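Local coordinates for CysQ, sulfite synthesis pathway protein (Bacteroides thetaiotaomicron VPI-5482, PDB 3B8B) that probably hydrolyses adenosine 3',5'-bisphosphate to AMP and phosphate with the help of magnesium, as a member of the inositol monophosphatase superfamily, at residues Y92-I103 and R273-N281. Numbering follows the deposited sequence. Where two conformers were deposited one is given.
With SO4 (sulfate ion), chain G.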
ATOM      1  N   TYR A  92     -10.018 -15.561 -13.633  1.00 42.11           N
ATOM      2  CA  TYR A  92      -9.776 -14.398 -14.478  1.00 41.33           C
ATOM      3  C   TYR A  92     -10.975 -14.073 -15.359  1.00 40.36           C
ATOM      4  O   TYR A  92     -11.287 -12.909 -15.577  1.00 40.21           O
ATOM      5  CB  TYR A  92      -8.549 -14.636 -15.366  1.00 40.44           C
ATOM      6  CG  TYR A  92      -8.209 -13.491 -16.308  1.00 40.52           C
ATOM      7  CD1 TYR A  92      -7.980 -12.208 -15.814  1.00 39.68           C
ATOM      8  CD2 TYR A  92      -8.086 -13.695 -17.679  1.00 38.74           C
ATOM      9  CE1 TYR A  92      -7.650 -11.162 -16.658  1.00 39.52           C
ATOM     10  CE2 TYR A  92      -7.763 -12.659 -18.534  1.00 39.08           C
ATOM     11  CZ  TYR A  92      -7.546 -11.389 -18.012  1.00 39.69           C
ATOM     12  OH  TYR A  92      -7.221 -10.340 -18.839  1.00 40.01           O
ATOM     13  N   ALA A  93     -11.642 -15.104 -15.877  1.00 39.29           N
ATOM     14  CA  ALA A  93     -12.810 -14.893 -16.729  1.00 38.66           C
ATOM     15  C   ALA A  93     -13.866 -14.004 -16.060  1.00 37.95           C
ATOM     16  O   ALA A  93     -14.504 -13.195 -16.728  1.00 38.75           O
ATOM     17  CB  ALA A  93     -13.411 -16.226 -17.136  1.00 38.56           C
ATOM     18  N   VAL A  94     -14.045 -14.158 -14.748  1.00 36.78           N
ATOM     19  CA  VAL A  94     -14.982 -13.334 -13.981  1.00 36.10           C
ATOM     20  C   VAL A  94     -14.539 -11.860 -13.973  1.00 34.88           C
ATOM     21  O   VAL A  94     -15.301 -10.958 -14.336  1.00 35.45           O
ATOM     22  CB  VAL A  94     -15.082 -13.824 -12.496  1.00 36.57           C
ATOM     23  CG1 VAL A  94     -16.020 -12.918 -11.682  1.00 38.18           C
ATOM     24  CG2 VAL A  94     -15.536 -15.295 -12.425  1.00 38.93           C
ATOM     25  N   ARG A  95     -13.297 -11.624 -13.570  1.00 32.73           N
ATOM     26  CA  ARG A  95     -12.829 -10.252 -13.326  1.00 31.42           C
ATOM     27  C   ARG A  95     -12.286  -9.524 -14.558  1.00 30.47           C
ATOM     28  O   ARG A  95     -12.150  -8.309 -14.550  1.00 29.20           O
ATOM     29  CB  ARG A  95     -11.819 -10.214 -12.172  1.00 31.03           C
ATOM     30  CG  ARG A  95     -10.577 -11.023 -12.390  1.00 29.97           C
ATOM     31  CD  ARG A  95      -9.644 -10.929 -11.214  1.00 29.27           C
ATOM     32  NE  ARG A  95      -8.533 -11.833 -11.428  1.00 27.01           N
ATOM     33  CZ  ARG A  95      -7.496 -11.577 -12.214  1.00 26.45           C
ATOM     34  NH1 ARG A  95      -6.552 -12.501 -12.349  1.00 27.78           N
ATOM     35  NH2 ARG A  95      -7.386 -10.422 -12.867  1.00 24.63           N
ATOM     36  N   ARG A  96     -12.003 -10.248 -15.627  0.50 30.29           N
ATOM     37  CA  ARG A  96     -11.426  -9.628 -16.810  0.50 30.63           C
ATOM     38  C   ARG A  96     -12.337  -8.541 -17.415  0.50 30.49           C
ATOM     39  O   ARG A  96     -11.861  -7.631 -18.089  0.50 31.27           O
ATOM     40  CB  ARG A  96     -11.101 -10.723 -17.822  0.50 30.88           C
ATOM     41  CG  ARG A  96     -10.610 -10.273 -19.159  0.50 31.72           C
ATOM     42  CD  ARG A  96     -10.675 -11.462 -20.093  0.50 31.48           C
ATOM     43  NE  ARG A  96      -9.870 -11.261 -21.280  0.50 32.90           N
ATOM     44  CZ  ARG A  96      -9.385 -12.237 -22.035  0.50 33.20           C
ATOM     45  NH1 ARG A  96      -9.619 -13.517 -21.743  0.50 33.96           N
ATOM     46  NH2 ARG A  96      -8.650 -11.928 -23.095  0.50 34.69           N
ATOM     47  N   GLY A  97     -13.642  -8.627 -17.173  1.00 30.00           N
ATOM     48  CA  GLY A  97     -14.568  -7.600 -17.642  1.00 29.77           C
ATOM     49  C   GLY A  97     -14.847  -6.473 -16.663  1.00 29.40           C
ATOM     50  O   GLY A  97     -15.685  -5.617 -16.948  1.00 30.19           O
ATOM     51  N   TRP A  98     -14.181  -6.479 -15.514  1.00 28.18           N
ATOM     52  CA  TRP A  98     -14.317  -5.394 -14.537  1.00 28.08           C
ATOM     53  C   TRP A  98     -13.380  -4.272 -14.918  1.00 27.65           C
ATOM     54  O   TRP A  98     -12.163  -4.365 -14.646  1.00 29.87           O
ATOM     55  CB  TRP A  98     -13.941  -5.873 -13.139  1.00 28.55           C
ATOM     56  CG  TRP A  98     -14.770  -6.959 -12.582  1.00 28.59           C
ATOM     57  CD1 TRP A  98     -15.957  -7.448 -13.076  1.00 30.15           C
ATOM     58  CD2 TRP A  98     -14.503  -7.694 -11.383  1.00 29.24           C
ATOM     59  NE1 TRP A  98     -16.418  -8.452 -12.267  1.00 29.99           N
ATOM     60  CE2 TRP A  98     -15.552  -8.617 -11.215  1.00 30.80           C
ATOM     61  CE3 TRP A  98     -13.470  -7.666 -10.438  1.00 29.87           C
ATOM     62  CZ2 TRP A  98     -15.607  -9.499 -10.128  1.00 30.69           C
ATOM     63  CZ3 TRP A  98     -13.527  -8.539  -9.359  1.00 29.98           C
ATOM     64  CH2 TRP A  98     -14.585  -9.454  -9.224  1.00 30.37           C
ATOM     65  N   ASP A  99     -13.907  -3.208 -15.516  1.00 25.96           N
ATOM     66  CA  ASP A  99     -13.079  -2.054 -15.872  1.00 25.66           C
ATOM     67  C   ASP A  99     -12.641  -1.259 -14.637  1.00 24.16           C
ATOM     68  O   ASP A  99     -11.578  -0.636 -14.648  1.00 24.51           O
ATOM     69  CB  ASP A  99     -13.814  -1.116 -16.801  1.00 26.62           C
ATOM     70  CG  ASP A  99     -14.172  -1.770 -18.131  1.00 30.72           C
ATOM     71  OD1 ASP A  99     -13.360  -2.575 -18.657  1.00 35.56           O
ATOM     72  OD2 ASP A  99     -15.271  -1.461 -18.630  1.00 36.80           O
ATOM     73  N   THR A 100     -13.474  -1.273 -13.599  1.00 21.90           N
ATOM     74  CA  THR A 100     -13.158  -0.601 -12.340  1.00 22.06           C
ATOM     75  C   THR A 100     -13.376  -1.593 -11.217  1.00 21.40           C
ATOM     76  O   THR A 100     -14.414  -2.276 -11.155  1.00 21.11           O
ATOM     77  CB  THR A 100     -14.001   0.661 -12.091  1.00 22.62           C
ATOM     78  OG1 THR A 100     -13.944   1.509 -13.243  1.00 24.09           O
ATOM     79  CG2 THR A 100     -13.516   1.419 -10.843  1.00 22.04           C
ATOM     80  N   LEU A 101     -12.369  -1.717 -10.360  1.00 20.11           N
ATOM     81  CA  LEU A 101     -12.406  -2.691  -9.280  1.00 19.50           C
ATOM     82  C   LEU A 101     -11.532  -2.253  -8.123  1.00 19.57           C
ATOM     83  O   LEU A 101     -10.582  -1.485  -8.302  1.00 19.49           O
ATOM     84  CB  LEU A 101     -11.963  -4.077  -9.764  1.00 20.00           C
ATOM     85  CG  LEU A 101     -10.465  -4.266 -10.055  1.00 20.07           C
ATOM     86  CD1 LEU A 101     -10.095  -5.767 -10.107  1.00 22.57           C
ATOM     87  CD2 LEU A 101     -10.091  -3.580 -11.353  1.00 21.80           C
ATOM     88  N   TRP A 102     -11.858  -2.765  -6.939  1.00 18.57           N
ATOM     89  CA  TRP A 102     -10.997  -2.627  -5.783  1.00 18.49           C
ATOM     90  C   TRP A 102      -9.983  -3.767  -5.807  1.00 18.86           C
ATOM     91  O   TRP A 102     -10.332  -4.914  -6.079  1.00 19.67           O
ATOM     92  CB  TRP A 102     -11.790  -2.732  -4.488  1.00 18.41           C
ATOM     93  CG  TRP A 102     -12.809  -1.655  -4.306  1.00 17.34           C
ATOM     94  CD1 TRP A 102     -14.169  -1.756  -4.460  1.00 18.72           C
ATOM     95  CD2 TRP A 102     -12.553  -0.303  -3.900  1.00 16.48           C
ATOM     96  NE1 TRP A 102     -14.764  -0.546  -4.184  1.00 18.87           N
ATOM     97  CE2 TRP A 102     -13.804   0.369  -3.854  1.00 17.56           C
ATOM     98  CE3 TRP A 102     -11.391   0.412  -3.566  1.00 17.85           C
ATOM     99  CZ2 TRP A 102     -13.916   1.711  -3.468  1.00 16.96           C
ATOM    100  CZ3 TRP A 102     -11.508   1.764  -3.218  1.00 18.49           C
ATOM    101  CH2 TRP A 102     -12.752   2.385  -3.157  1.00 18.46           C
ATOM    102  N   ILE A 103      -8.730  -3.441  -5.511  1.00 18.60           N
ATOM    103  CA  ILE A 103      -7.671  -4.437  -5.346  1.00 18.87           C
ATOM    104  C   ILE A 103      -7.093  -4.244  -3.945  1.00 18.21           C
ATOM    105  O   ILE A 103      -6.566  -3.157  -3.608  1.00 18.90           O
ATOM    106  CB  ILE A 103      -6.578  -4.343  -6.424  1.00 19.03           C
ATOM    107  CG1 ILE A 103      -7.203  -4.432  -7.816  1.00 20.25           C
ATOM    108  CG2 ILE A 103      -5.559  -5.498  -6.234  1.00 19.03           C
ATOM    109  CD1 ILE A 103      -6.196  -4.525  -8.969  1.00 20.30           C
ATOM    110  N   ARG A 273       0.853  -2.579 -14.409  1.00 19.20           N
ATOM    111  CA  ARG A 273      -0.557  -2.630 -14.833  1.00 20.69           C
ATOM    112  C   ARG A 273      -1.305  -3.622 -13.965  1.00 20.54           C
ATOM    113  O   ARG A 273      -0.712  -4.535 -13.401  1.00 20.26           O
ATOM    114  CB  ARG A 273      -0.665  -3.067 -16.300  1.00 21.89           C
ATOM    115  CG  ARG A 273       0.097  -2.204 -17.283  1.00 25.85           C
ATOM    116  CD  ARG A 273      -0.159  -0.729 -17.042  1.00 32.35           C
ATOM    117  NE  ARG A 273       0.341   0.146 -18.106  1.00 33.53           N
ATOM    118  CZ  ARG A 273       0.141   1.467 -18.112  1.00 37.07           C
ATOM    119  NH1 ARG A 273      -0.541   2.050 -17.127  1.00 34.69           N
ATOM    120  NH2 ARG A 273       0.610   2.210 -19.119  1.00 37.87           N
ATOM    121  N   TYR A 274      -2.626  -3.456 -13.884  1.00 19.50           N
ATOM    122  CA  TYR A 274      -3.432  -4.201 -12.929  1.00 18.97           C
ATOM    123  C   TYR A 274      -4.617  -4.917 -13.567  1.00 19.20           C
ATOM    124  O   TYR A 274      -4.958  -4.683 -14.745  1.00 19.12           O
ATOM    125  CB  TYR A 274      -3.886  -3.288 -11.787  1.00 18.56           C
ATOM    126  CG  TYR A 274      -2.700  -2.737 -11.027  1.00 18.81           C
ATOM    127  CD1 TYR A 274      -2.035  -1.593 -11.458  1.00 18.57           C
ATOM    128  CD2 TYR A 274      -2.182  -3.412  -9.921  1.00 17.92           C
ATOM    129  CE1 TYR A 274      -0.889  -1.112 -10.785  1.00 19.46           C
ATOM    130  CE2 TYR A 274      -1.061  -2.943  -9.256  1.00 17.94           C
ATOM    131  CZ  TYR A 274      -0.405  -1.806  -9.692  1.00 17.71           C
ATOM    132  OH  TYR A 274       0.722  -1.372  -8.994  1.00 18.60           O
ATOM    133  N   ASN A 275      -5.195  -5.821 -12.777  1.00 19.45           N
ATOM    134  CA  ASN A 275      -6.246  -6.733 -13.191  1.00 19.72           C
ATOM    135  C   ASN A 275      -5.776  -7.603 -14.349  1.00 19.73           C
ATOM    136  O   ASN A 275      -6.530  -7.918 -15.275  1.00 20.23           O
ATOM    137  CB  ASN A 275      -7.542  -6.004 -13.541  1.00 19.90           C
ATOM    138  CG  ASN A 275      -8.750  -6.946 -13.520  1.00 20.61           C
ATOM    139  OD1 ASN A 275      -8.744  -7.936 -12.790  1.00 22.68           O
ATOM    140  ND2 ASN A 275      -9.785  -6.614 -14.273  1.00 20.10           N
ATOM    141  N   LYS A 276      -4.512  -8.000 -14.268  1.00 19.67           N
ATOM    142  CA  LYS A 276      -3.893  -8.830 -15.301  1.00 20.59           C
ATOM    143  C   LYS A 276      -4.345 -10.277 -15.160  1.00 22.19           C
ATOM    144  O   LYS A 276      -4.865 -10.667 -14.118  1.00 22.80           O
ATOM    145  CB  LYS A 276      -2.370  -8.767 -15.172  1.00 20.25           C
ATOM    146  CG  LYS A 276      -1.768  -7.362 -15.223  1.00 20.47           C
ATOM    147  CD  LYS A 276      -0.248  -7.407 -15.344  1.00 19.43           C
ATOM    148  CE  LYS A 276       0.398  -8.385 -14.377  1.00 21.30           C
ATOM    149  NZ  LYS A 276       0.081  -8.076 -12.916  1.00 19.91           N
ATOM    150  N   GLU A 277      -4.091 -11.089 -16.191  1.00 23.82           N
ATOM    151  CA  GLU A 277      -4.398 -12.506 -16.111  1.00 25.45           C
ATOM    152  C   GLU A 277      -3.648 -13.158 -14.962  1.00 24.25           C
ATOM    153  O   GLU A 277      -4.240 -13.920 -14.180  1.00 25.06           O
ATOM    154  CB  GLU A 277      -4.105 -13.223 -17.429  1.00 25.78           C
ATOM    155  CG  GLU A 277      -4.500 -14.677 -17.368  1.00 28.10           C
ATOM    156  CD  GLU A 277      -4.683 -15.285 -18.726  1.00 30.33           C
ATOM    157  OE1 GLU A 277      -4.009 -14.814 -19.686  1.00 35.64           O
ATOM    158  OE2 GLU A 277      -5.508 -16.227 -18.809  1.00 35.42           O
ATOM    159  N   ASP A 278      -2.373 -12.817 -14.829  1.00 23.04           N
ATOM    160  CA  ASP A 278      -1.563 -13.269 -13.723  1.00 23.10           C
ATOM    161  C   ASP A 278      -1.392 -12.108 -12.751  1.00 22.03           C
ATOM    162  O   ASP A 278      -0.837 -11.053 -13.115  1.00 20.93           O
ATOM    163  CB  ASP A 278      -0.192 -13.729 -14.199  1.00 23.29           C
ATOM    164  CG  ASP A 278       0.579 -14.495 -13.129  1.00 26.47           C
ATOM    165  OD1 ASP A 278       0.489 -14.212 -11.919  1.00 25.32           O
ATOM    166  OD2 ASP A 278       1.304 -15.439 -13.518  1.00 31.59           O
ATOM    167  N   LEU A 279      -1.839 -12.296 -11.511  1.00 21.90           N
ATOM    168  CA  LEU A 279      -1.766 -11.243 -10.499  1.00 21.72           C
ATOM    169  C   LEU A 279      -0.365 -10.975  -9.892  1.00 20.53           C
ATOM    170  O   LEU A 279      -0.174 -10.048  -9.095  1.00 20.00           O
ATOM    171  CB  LEU A 279      -2.794 -11.518  -9.392  1.00 21.99           C
ATOM    172  CG  LEU A 279      -4.250 -11.474  -9.877  1.00 23.08           C
ATOM    173  CD1 LEU A 279      -5.178 -11.896  -8.710  1.00 23.75           C
ATOM    174  CD2 LEU A 279      -4.654 -10.077 -10.426  1.00 22.97           C
ATOM    175  N   LEU A 280       0.642 -11.762 -10.289  1.00 20.47           N
ATOM    176  CA  LEU A 280       2.020 -11.394 -10.008  1.00 20.38           C
ATOM    177  C   LEU A 280       2.366 -10.112 -10.746  1.00 19.89           C
ATOM    178  O   LEU A 280       2.019  -9.966 -11.926  1.00 20.10           O
ATOM    179  CB  LEU A 280       2.998 -12.480 -10.495  1.00 20.86           C
ATOM    180  CG  LEU A 280       3.177 -13.678  -9.574  1.00 22.80           C
ATOM    181  CD1 LEU A 280       3.743 -14.898 -10.316  1.00 22.58           C
ATOM    182  CD2 LEU A 280       4.057 -13.298  -8.412  1.00 23.31           C
ATOM    183  N   ASN A 281       3.054  -9.219 -10.046  1.00 19.40           N
ATOM    184  CA  ASN A 281       3.750  -8.087 -10.668  1.00 19.27           C
ATOM    185  C   ASN A 281       5.081  -8.593 -11.206  1.00 19.99           C
ATOM    186  O   ASN A 281       5.747  -9.393 -10.526  1.00 19.53           O
ATOM    187  CB  ASN A 281       4.103  -6.978  -9.662  1.00 19.46           C
ATOM    188  CG  ASN A 281       2.902  -6.278  -9.032  1.00 19.31           C
ATOM    189  OD1 ASN A 281       2.887  -6.020  -7.788  1.00 21.78           O
ATOM    190  ND2 ASN A 281       1.943  -5.918  -9.836  1.00 15.48           N
TER
HETATM  191  S   SO4 G 274      -2.793  -9.536 -19.168  1.00 67.90           S
HETATM  192  O1  SO4 G 274      -1.373  -9.742 -18.857  1.00 68.86           O
HETATM  193  O2  SO4 G 274      -3.185  -8.147 -18.895  1.00 69.50           O
HETATM  194  O3  SO4 G 274      -3.608 -10.415 -18.348  1.00 67.52           O
HETATM  195  O4  SO4 G 274      -3.028  -9.853 -20.581  1.00 69.97           O
HETATM  196  O   HOH W   1      -8.208  -7.665 -17.380  1.00 49.62           O
HETATM  197  O   HOH W   2      -9.534  -4.459 -16.140  1.00 35.62           O
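Arg95 reaches Asn275 and Lys276 with a chain that is extended from CG to NE. CB, CG and CD of Arg95 run past the amide oxygen of Asn275, Arg95 CD coming to 3.5 Å from Asn275 OD1. At the tip, Arg95 NH2 donates to Asn275 OD1 (2.8 Å) from above the plane of the amide, and NH1 and NH2 together grip Lys276 O end-on; the bond from Arg95 NH1 to Lys276 O, 3.1 Å long, lies in the carbonyl plane. A weak bond joins NH1 to Glu277 O. Leu279 CD2 covers one face of the guanidinium and Tyr92 CD1 the other. Asn275 answers in kind: its chi1 of -161° turns CG away from the backbone N, and ND2 gives a nearly straight bond, 171° at the hydrogen, to Arg95 O, which Trp98 N meets from the opposite face. Glu277 CA sits over the Tyr92 ring in a CH-pi contact, 3.6 Å from the centroid. A methionine in place of Arg95 would probably leave Lys276 O and Asn275 OD1 without these donors and the 275-279 loop less firmly fixed. Leu83 of strand 82-84 touches both Arg95 and Leu279, while Glu246, opening helix 246-258, accepts from Asn275 N and pairs with Lys276 NZ, so the loop bridges that helix and helix 92-95.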